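Local coordinates for protein histidine acid phosphatase (Bifidobacterium longum subsp. infantis, PDB 6RXD) that acts as a histidine acid phytase, cleaving phosphate from inositol polyphosphates, and probably also removes phosphate from 2,3-bisphosphoglycerate, at residues S41-G46 against F395-A400; K256-E261 against K299-A304; E401-F406 against M442-Q447. One frame throughout, in Å; residues are numbered along the deposited sequence.

Contacts 1 and 3 lie together in the buried core, their centres about 6 Å apart. Contact 2 is partly exposed, its centre about 38 Å from that of contact 1. Contacts 1 and 3 share one sheet: strand 34-44 has strand 391-398 as a parallel neighbour and strand 445-453 as an antiparallel one. Helix 400-410 follows strand 391-398; its first residue is in contact 1 and its next residues in contact 3. Contact 1 is mainly backbone pairing, with two buried arginines and bridging waters. Contact 3 is apolar packing of helix on strand. Contact 2 joins two helix ends through one carboxylate bond and a leucine, and is nested in the chain loop closed by contact 1.

Contact 1 (S41-G46 against F395-A400)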
loop_
_atom_site.group_PDB
_atom_site.type_symbol
_atom_site.label_atom_id
_atom_site.label_comp_id
_atom_site.label_asym_id
_atom_site.label_seq_id
_atom_site.Cartn_x
_atom_site.Cartn_y
_atom_site.Cartn_z
ATOM N N SER A 41 -11.671 -7.464 6.590
ATOM C CA SER A 41 -10.817 -6.408 6.068
ATOM C C SER A 41 -9.598 -6.963 5.368
ATOM O O SER A 41 -9.190 -8.106 5.596
ATOM C CB SER A 41 -10.347 -5.523 7.219
ATOM O OG SER A 41 -9.401 -6.227 7.998
ATOM N N MET A 42 -9.008 -6.147 4.504
ATOM C CA MET A 42 -7.617 -6.364 4.131
ATOM C C MET A 42 -6.985 -4.988 4.095
ATOM O O MET A 42 -7.529 -4.058 3.489
ATOM C CB MET A 42 -7.488 -7.062 2.771
ATOM C CG MET A 42 -6.039 -7.406 2.382
ATOM S SD MET A 42 -5.110 -6.027 1.642
ATOM C CE MET A 42 -5.957 -5.844 0.062
ATOM N N ALA A 43 -5.842 -4.859 4.752
ATOM C CA ALA A 43 -5.134 -3.589 4.827
ATOM C C ALA A 43 -3.685 -3.764 4.442
ATOM O O ALA A 43 -3.044 -4.756 4.804
ATOM C CB ALA A 43 -5.221 -3.013 6.248
ATOM N N ARG A 44 -3.170 -2.789 3.698
ATOM C CA ARG A 44 -1.744 -2.680 3.446
ATOM C C ARG A 44 -1.038 -2.310 4.747
ATOM O O ARG A 44 -1.631 -1.696 5.631
ATOM C CB ARG A 44 -1.522 -1.586 2.397
ATOM C CG ARG A 44 -0.070 -1.365 2.005
ATOM C CD ARG A 44 0.082 -0.157 1.104
ATOM N NE ARG A 44 1.478 -0.001 0.715
ATOM C CZ ARG A 44 1.972 1.080 0.130
ATOM N NH1 ARG A 44 1.181 2.129 -0.114
ATOM N NH2 ARG A 44 3.258 1.120 -0.182
ATOM N N HIS A 45 0.222 -2.702 4.873
ATOM C CA HIS A 45 1.022 -2.301 6.033
ATOM C C HIS A 45 1.089 -0.775 6.120
ATOM O O HIS A 45 0.822 -0.063 5.147
ATOM C CB HIS A 45 2.434 -2.872 5.894
ATOM C CG HIS A 45 3.164 -2.344 4.699
ATOM N ND1 HIS A 45 3.717 -1.082 4.661
ATOM C CD2 HIS A 45 3.398 -2.897 3.485
ATOM C CE1 HIS A 45 4.266 -0.880 3.475
ATOM N NE2 HIS A 45 4.087 -1.967 2.744
ATOM N N GLY A 46 1.468 -0.271 7.288
ATOM C CA GLY A 46 1.572 1.159 7.485
ATOM C C GLY A 46 2.882 1.714 6.950
ATOM O O GLY A 46 3.742 0.978 6.448
ATOM N N PHE A 395 -9.447 -10.205 9.916
ATOM C CA PHE A 395 -8.662 -8.992 9.681
ATOM C C PHE A 395 -7.326 -9.384 9.050
ATOM O O PHE A 395 -6.527 -10.102 9.663
ATOM C CB PHE A 395 -8.411 -8.241 10.997
ATOM C CG PHE A 395 -9.667 -7.747 11.681
ATOM C CD1 PHE A 395 -10.616 -7.012 10.985
ATOM C CD2 PHE A 395 -9.886 -8.017 13.023
ATOM C CE1 PHE A 395 -11.771 -6.546 11.627
ATOM C CE2 PHE A 395 -11.032 -7.564 13.672
ATOM C CZ PHE A 395 -11.976 -6.822 12.973
ATOM N N ARG A 396 -7.090 -8.922 7.821
ATOM C CA ARG A 396 -5.932 -9.351 7.031
ATOM C C ARG A 396 -4.992 -8.185 6.776
ATOM O O ARG A 396 -5.447 -7.053 6.577
ATOM C CB ARG A 396 -6.380 -9.882 5.662
ATOM C CG ARG A 396 -7.410 -11.007 5.677
ATOM C CD ARG A 396 -7.963 -11.168 4.279
ATOM N NE ARG A 396 -9.003 -12.197 4.164
ATOM C CZ ARG A 396 -10.299 -11.975 4.345
ATOM N NH1 ARG A 396 -10.731 -10.762 4.667
ATOM N NH2 ARG A 396 -11.169 -12.972 4.202
ATOM N N PHE A 397 -3.691 -8.481 6.749
ATOM C CA PHE A 397 -2.651 -7.457 6.612
ATOM C C PHE A 397 -1.644 -7.860 5.557
ATOM O O PHE A 397 -1.116 -8.967 5.586
ATOM C CB PHE A 397 -1.979 -7.212 7.969
ATOM C CG PHE A 397 -2.949 -6.737 8.998
ATOM C CD1 PHE A 397 -3.166 -5.382 9.184
ATOM C CD2 PHE A 397 -3.740 -7.653 9.695
ATOM C CE1 PHE A 397 -4.109 -4.933 10.086
ATOM C CE2 PHE A 397 -4.690 -7.216 10.599
ATOM C CZ PHE A 397 -4.882 -5.860 10.797
ATOM N N ALA A 398 -1.401 -6.963 4.604
ATOM C CA ALA A 398 -0.645 -7.325 3.415
ATOM C C ALA A 398 0.062 -6.119 2.804
ATOM O O ALA A 398 0.646 -5.314 3.523
ATOM C CB ALA A 398 -1.569 -8.018 2.390
ATOM N N HIS A 399 -0.014 -5.981 1.484
ATOM C CA HIS A 399 0.913 -5.114 0.748
ATOM C C HIS A 399 0.275 -4.307 -0.367
ATOM O O HIS A 399 -0.853 -4.575 -0.781
ATOM C CB HIS A 399 2.018 -5.993 0.152
ATOM C CG HIS A 399 2.631 -6.908 1.156
ATOM N ND1 HIS A 399 3.748 -6.565 1.883
ATOM C CD2 HIS A 399 2.241 -8.127 1.603
ATOM C CE1 HIS A 399 4.030 -7.542 2.731
ATOM N NE2 HIS A 399 3.133 -8.499 2.580
ATOM N N ALA A 400 1.012 -3.330 -0.887
ATOM C CA ALA A 400 0.537 -2.607 -2.063
ATOM C C ALA A 400 0.336 -3.568 -3.219
ATOM O O ALA A 400 -0.563 -3.386 -4.047
ATOM C CB ALA A 400 1.520 -1.519 -2.450
HETATM O O HOH W 1 -7.003 -5.370 8.044
HETATM O O HOH W 2 3.377 -2.373 0.225
#
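Phe-395 meets Ser-41 in a parallel strand pair of the central sheet of the histidine phosphatase fold. The family's RHG signature, Arg-44 to Gly-46, runs off the end of strand 34-44. Ser-41 OG sits in the ring plane, at the edge, 3.3 Å from Phe-395 CD1. The Ser-41 chi1 of 72° sets OG between the backbone N and the carbonyl carbon. A water links this OG to Arg-396 O and lies over one face of the Phe-397 ring. Arg-396 uses both N and NH1 on Ser-41 O, each at 3.2 Å, from opposite faces of the carbonyl plane. The NH1 bond is the straighter, at 158°. Salt bridges to Asp-377 and Glu-40 also hold this guanidinium. Arg-396 O accepts from Ala-43 N at 2.9 Å. Phe-397 lies on the other sheet face, with CD1 4.3 Å from Ala-43 CB, and meets Phe-150 edge-to-face. Ala-398 N donates to Ala-43 O at 2.8 Å, and its CB rests against Met-42 SD. Ala-398 O then accepts from His-45 N. His-399 stands at the N-cap position of helix 400-410, and its NE2 bonds Ser-138 OG. Ala-400 CB covers one face of the Arg-44 guanidinium, 3.5 Å from Arg-44 NE; the extended chain of Arg-44 carries NE there. Arg-44 NH1 bonds Ser-12 O. An alanine in place of Arg-44 would probably leave Ser-12 O without this donor and open a gap beside Ala-400 CB. A second water accepts from Arg-44 NE and Ala-400 N, and lies 2.6 Å from His-45 NE2.

Contact 2 (K256-E261 against K299-A304); sequences KLENGE and KSEYDA
Glu-258 reaches from the end of helix 251-258 to the start of helix 301-317. Its OE2 accepts from Glu-301 N at 2.7 Å, and the bond is almost straight at 176°. The chain bends at chi2 (-47°), bringing CD back toward helix 301-317. Glu-258 CG lies 3.4 Å from Glu-301 CD, and the side chains cross at about a right angle. Glu-258 OE2 is also 3.9 Å from the like-charged Glu-301 OE1. The N-terminus of helix 301-317 would probably ease this repulsion. Glu-301 OE2 bonds His-242 ND1. His-242 binds zinc here; Glu-301 does so in another structure of this protein, but not here. Leu-257 makes the tight, buried part: its CD2 packs 3.6 Å from Ser-300 C and its CD1 3.8 Å from Lys-299 C. Ser-300 N-caps the helix, with OG accepting from Asp-303 N. The other side is looser and wet. A water gives a long bond to Glu-258 OE2 and accepts from Tyr-302 N. Helix 251-258 ends in a Schellman motif, with exposed Gly-260 as its C-prime residue. Met-62 of helix 55-69 touches both Leu-257 and Ala-304, Leu-245 of helix 235-245 packs on Glu-301, and strand 297-298 leads into Lys-299.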
loop_
_atom_site.group_PDB
_atom_site.type_symbol
_atom_site.label_atom_id
_atom_site.label_comp_id
_atom_site.label_asym_id
_atom_site.label_seq_id
_atom_site.Cartn_x
_atom_site.Cartn_y
_atom_site.Cartn_z
ATOM N N LYS A 256 28.334 18.810 -15.662
ATOM C CA LYS A 256 29.281 17.701 -15.581
ATOM C C LYS A 256 28.595 16.371 -15.303
ATOM O O LYS A 256 29.048 15.325 -15.763
ATOM C CB LYS A 256 30.366 17.968 -14.537
ATOM C CG LYS A 256 31.289 19.130 -14.894
ATOM C CD LYS A 256 32.479 19.195 -13.951
ATOM C CE LYS A 256 33.197 20.535 -14.066
ATOM N NZ LYS A 256 34.418 20.589 -13.211
ATOM N N LEU A 257 27.511 16.407 -14.534
ATOM C CA LEU A 257 26.738 15.199 -14.286
ATOM C C LEU A 257 26.080 14.729 -15.586
ATOM O O LEU A 257 26.171 13.559 -15.942
ATOM C CB LEU A 257 25.681 15.438 -13.205
ATOM C CG LEU A 257 24.740 14.256 -12.941
ATOM C CD1 LEU A 257 25.526 13.009 -12.589
ATOM C CD2 LEU A 257 23.746 14.590 -11.841
ATOM N N GLU A 258 25.448 15.656 -16.302
ATOM C CA GLU A 258 24.730 15.309 -17.534
ATOM C C GLU A 258 25.602 14.793 -18.682
ATOM O O GLU A 258 25.106 14.090 -19.565
ATOM C CB GLU A 258 23.844 16.462 -18.006
ATOM C CG GLU A 258 22.460 16.429 -17.393
ATOM C CD GLU A 258 21.823 15.048 -17.459
ATOM O OE1 GLU A 258 21.363 14.651 -18.551
ATOM O OE2 GLU A 258 21.789 14.349 -16.423
ATOM N N ASN A 259 26.891 15.125 -18.674
ATOM C CA ASN A 259 27.780 14.582 -19.701
ATOM C C ASN A 259 28.804 13.567 -19.180
ATOM O O ASN A 259 29.851 13.352 -19.795
ATOM C CB ASN A 259 28.425 15.689 -20.543
ATOM C CG ASN A 259 29.199 16.680 -19.713
ATOM O OD1 ASN A 259 29.976 16.300 -18.840
ATOM N ND2 ASN A 259 28.998 17.968 -19.987
ATOM N N GLY A 260 28.490 12.951 -18.040
ATOM C CA GLY A 260 29.186 11.755 -17.585
ATOM C C GLY A 260 30.500 11.933 -16.855
ATOM O O GLY A 260 31.215 10.959 -16.605
ATOM N N GLU A 261 30.829 13.171 -16.507
ATOM C CA GLU A 261 32.042 13.435 -15.750
ATOM C C GLU A 261 31.858 13.055 -14.288
ATOM O O GLU A 261 32.824 12.713 -13.600
ATOM C CB GLU A 261 32.452 14.899 -15.879
ATOM C CG GLU A 261 32.810 15.283 -17.310
ATOM C CD GLU A 261 33.224 16.734 -17.450
ATOM O OE1 GLU A 261 33.998 17.221 -16.599
ATOM O OE2 GLU A 261 32.775 17.387 -18.417
ATOM N N LYS A 299 23.820 8.466 -12.035
ATOM C CA LYS A 299 24.636 8.776 -13.208
ATOM C C LYS A 299 24.015 9.841 -14.097
ATOM O O LYS A 299 24.538 10.160 -15.162
ATOM C CB LYS A 299 24.974 7.518 -14.020
ATOM C CG LYS A 299 23.815 6.925 -14.788
ATOM C CD LYS A 299 23.221 5.749 -14.040
ATOM C CE LYS A 299 22.029 5.159 -14.778
ATOM N NZ LYS A 299 22.343 3.841 -15.394
ATOM N N SER A 300 22.920 10.425 -13.639
ATOM C CA SER A 300 22.266 11.462 -14.408
ATOM C C SER A 300 21.466 12.342 -13.487
ATOM O O SER A 300 21.214 11.970 -12.335
ATOM C CB SER A 300 21.284 10.846 -15.393
ATOM O OG SER A 300 20.258 10.184 -14.681
ATOM N N GLU A 301 21.015 13.482 -14.009
ATOM C CA GLU A 301 20.096 14.331 -13.249
ATOM C C GLU A 301 18.804 13.609 -12.887
ATOM O O GLU A 301 18.297 13.775 -11.782
ATOM C CB GLU A 301 19.753 15.622 -14.001
ATOM C CG GLU A 301 20.906 16.604 -14.115
ATOM C CD GLU A 301 20.551 17.797 -14.977
ATOM O OE1 GLU A 301 19.695 17.653 -15.876
ATOM O OE2 GLU A 301 21.112 18.888 -14.760
ATOM N N TYR A 302 18.260 12.831 -13.821
ATOM C CA TYR A 302 17.095 12.014 -13.518
ATOM C C TYR A 302 17.307 11.171 -12.259
ATOM O O TYR A 302 16.455 11.163 -11.380
ATOM C CB TYR A 302 16.703 11.118 -14.706
ATOM C CG TYR A 302 15.589 10.127 -14.406
ATOM C CD1 TYR A 302 14.273 10.418 -14.733
ATOM C CD2 TYR A 302 15.855 8.909 -13.789
ATOM C CE1 TYR A 302 13.249 9.520 -14.450
ATOM C CE2 TYR A 302 14.844 8.008 -13.502
ATOM C CZ TYR A 302 13.544 8.320 -13.840
ATOM O OH TYR A 302 12.537 7.424 -13.558
ATOM N N ASP A 303 18.431 10.461 -12.177
ATOM C CA ASP A 303 18.707 9.629 -11.010
ATOM C C ASP A 303 18.741 10.429 -9.721
ATOM O O ASP A 303 18.157 10.012 -8.715
ATOM C CB ASP A 303 20.064 8.932 -11.153
ATOM C CG ASP A 303 20.067 7.859 -12.211
ATOM O OD1 ASP A 303 18.984 7.430 -12.673
ATOM O OD2 ASP A 303 21.182 7.430 -12.562
ATOM N N ALA A 304 19.456 11.549 -9.729
ATOM C CA ALA A 304 19.579 12.355 -8.515
ATOM C C ALA A 304 18.240 12.949 -8.096
ATOM O O ALA A 304 17.892 12.928 -6.910
ATOM C CB ALA A 304 20.631 13.454 -8.687
HETATM O O HOH W 3 24.594 11.614 -17.552
HETATM O O HOH W 4 18.714 13.299 -16.650
#

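Contact 3 (E401-F406 against M442-Q447); sequences ETMMPF and MAANVQ
Asn-445 ND2 is gripped by two groups, Ala-443 O and Tyr-16 OH, on the side away from Met-403, which touches the CA of the same residue. ND2 donates to Ala-443 O at 3.0 Å, nearly along the C=O axis and almost straight at 171°. Asn-445 OD1 accepts from Gln-447 NE2 at 3.0 Å, the donor lying above the carbonyl plane. Gln-447 OE1 is bonded in turn to Arg-118. These links fix the amide of Asn-445 from both ends. On the helix-facing side the side chains that meet are apolar. Met-403 CE lies 3.5 Å from Ala-444 O and 3.6 Å from Asn-445 CA. CG stands anti to the backbone N (chi1 -179°), which sends it toward Ala-444 CB at 4.1 Å. The chain then bends at chi2 and chi3, and SD packs 4.0 Å from Val-446 CG2. This is helix-on-sheet packing in the alpha/beta fold of the histidine phosphatases. Helix 400-410 follows strand 391-398 and lies against strand 445-453, their local axes 60° apart. Ala-444 and Val-446 both point to the helix and pair by backbone bonds with Arg-44 and Met-42 of the neighbouring strand. Phe-406, one turn after Met-403, turns its ring edge to Val-446, with CE2 4.1 Å from Val-446 CB. The same ring meets Phe-378 and touches Leu-374 of helix 372-386. The helix is kinked at Pro-405, whose N has no hydrogen to give to the turn before. Phe-406 N still bonds Thr-402 O. Met-42 of strand 34-44 touches the side chains of both Met-403 and Phe-406.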
loop_
_atom_site.group_PDB
_atom_site.type_symbol
_atom_site.label_atom_id
_atom_site.label_comp_id
_atom_site.label_asym_id
_atom_site.label_seq_id
_atom_site.Cartn_x
_atom_site.Cartn_y
_atom_site.Cartn_z
ATOM N N GLU A 401 1.182 -4.595 -3.276
ATOM C CA GLU A 401 1.086 -5.603 -4.321
ATOM C C GLU A 401 -0.166 -6.452 -4.172
ATOM O O GLU A 401 -0.536 -7.190 -5.090
ATOM C CB GLU A 401 2.330 -6.505 -4.307
ATOM C CG GLU A 401 3.600 -5.840 -4.850
ATOM C CD GLU A 401 4.223 -4.821 -3.893
ATOM O OE1 GLU A 401 5.042 -4.010 -4.365
ATOM O OE2 GLU A 401 3.916 -4.829 -2.678
ATOM N N THR A 402 -0.794 -6.369 -3.002
ATOM C CA THR A 402 -2.075 -7.030 -2.759
ATOM C C THR A 402 -3.214 -6.084 -3.102
ATOM O O THR A 402 -4.175 -6.462 -3.770
ATOM C CB THR A 402 -2.172 -7.462 -1.284
ATOM O OG1 THR A 402 -0.927 -8.053 -0.895
ATOM C CG2 THR A 402 -3.282 -8.477 -1.067
ATOM N N MET A 403 -3.111 -4.846 -2.626
ATOM C CA MET A 403 -4.186 -3.871 -2.798
ATOM C C MET A 403 -4.394 -3.414 -4.246
ATOM O O MET A 403 -5.533 -3.303 -4.694
ATOM C CB MET A 403 -3.959 -2.652 -1.887
ATOM C CG MET A 403 -5.068 -1.600 -1.994
ATOM S SD MET A 403 -6.706 -2.218 -1.497
ATOM C CE MET A 403 -6.508 -2.312 0.279
ATOM N N MET A 404 -3.313 -3.157 -4.977
ATOM C CA MET A 404 -3.468 -2.630 -6.334
ATOM C C MET A 404 -4.257 -3.579 -7.239
ATOM O O MET A 404 -5.198 -3.159 -7.901
ATOM C CB MET A 404 -2.112 -2.256 -6.943
ATOM C CG MET A 404 -1.504 -1.051 -6.269
ATOM S SD MET A 404 0.034 -0.528 -7.040
ATOM C CE MET A 404 1.169 -1.666 -6.303
ATOM N N PRO A 405 -3.890 -4.865 -7.279
ATOM C CA PRO A 405 -4.725 -5.707 -8.149
ATOM C C PRO A 405 -6.114 -5.965 -7.568
ATOM O O PRO A 405 -7.070 -6.107 -8.330
ATOM C CB PRO A 405 -3.916 -7.003 -8.278
ATOM C CG PRO A 405 -3.008 -7.022 -7.077
ATOM C CD PRO A 405 -2.682 -5.562 -6.806
ATOM N N PHE A 406 -6.229 -6.002 -6.245
ATOM C CA PHE A 406 -7.527 -6.221 -5.602
ATOM C C PHE A 406 -8.484 -5.093 -5.981
ATOM O O PHE A 406 -9.623 -5.343 -6.379
ATOM C CB PHE A 406 -7.335 -6.307 -4.081
ATOM C CG PHE A 406 -8.565 -6.746 -3.315
ATOM C CD1 PHE A 406 -9.253 -7.909 -3.649
ATOM C CD2 PHE A 406 -8.991 -6.008 -2.224
ATOM C CE1 PHE A 406 -10.372 -8.313 -2.904
ATOM C CE2 PHE A 406 -10.089 -6.402 -1.475
ATOM C CZ PHE A 406 -10.781 -7.562 -1.820
ATOM N N MET A 442 -0.458 4.513 2.123
ATOM C CA MET A 442 -0.054 3.704 3.252
ATOM C C MET A 442 -1.291 3.333 4.070
ATOM O O MET A 442 -2.220 4.150 4.228
ATOM C CB MET A 442 0.984 4.455 4.088
ATOM C CG MET A 442 2.308 4.635 3.358
ATOM S SD MET A 442 3.171 3.056 3.118
ATOM C CE MET A 442 4.367 3.542 1.864
ATOM N N ALA A 443 -1.306 2.097 4.569
ATOM C CA ALA A 443 -2.430 1.529 5.329
ATOM C C ALA A 443 -3.751 1.482 4.562
ATOM O O ALA A 443 -4.816 1.396 5.159
ATOM C CB ALA A 443 -2.615 2.254 6.694
ATOM N N ALA A 444 -3.686 1.516 3.238
ATOM C CA ALA A 444 -4.896 1.388 2.427
ATOM C C ALA A 444 -5.660 0.150 2.857
ATOM O O ALA A 444 -5.065 -0.879 3.123
ATOM C CB ALA A 444 -4.536 1.282 0.932
ATOM N N ASN A 445 -6.983 0.244 2.908
ATOM C CA ASN A 445 -7.747 -0.904 3.349
ATOM C C ASN A 445 -9.148 -0.972 2.766
ATOM O O ASN A 445 -9.768 0.050 2.453
ATOM C CB ASN A 445 -7.787 -0.979 4.886
ATOM C CG ASN A 445 -8.484 0.210 5.521
ATOM O OD1 ASN A 445 -9.674 0.156 5.841
ATOM N ND2 ASN A 445 -7.750 1.293 5.697
ATOM N N VAL A 446 -9.632 -2.197 2.624
ATOM C CA VAL A 446 -11.005 -2.433 2.227
ATOM C C VAL A 446 -11.653 -3.187 3.372
ATOM O O VAL A 446 -11.071 -4.133 3.894
ATOM C CB VAL A 446 -11.065 -3.286 0.944
ATOM C CG1 VAL A 446 -12.499 -3.754 0.671
ATOM C CG2 VAL A 446 -10.501 -2.488 -0.258
ATOM N N GLN A 447 -12.839 -2.756 3.784
ATOM C CA GLN A 447 -13.580 -3.455 4.836
ATOM C C GLN A 447 -15.002 -3.731 4.357
ATOM O O GLN A 447 -15.615 -2.888 3.690
ATOM C CB GLN A 447 -13.610 -2.604 6.108
ATOM C CG GLN A 447 -12.218 -2.301 6.682
ATOM C CD GLN A 447 -12.278 -1.619 8.022
ATOM O OE1 GLN A 447 -13.066 -1.997 8.893
ATOM N NE2 GLN A 447 -11.442 -0.603 8.201
#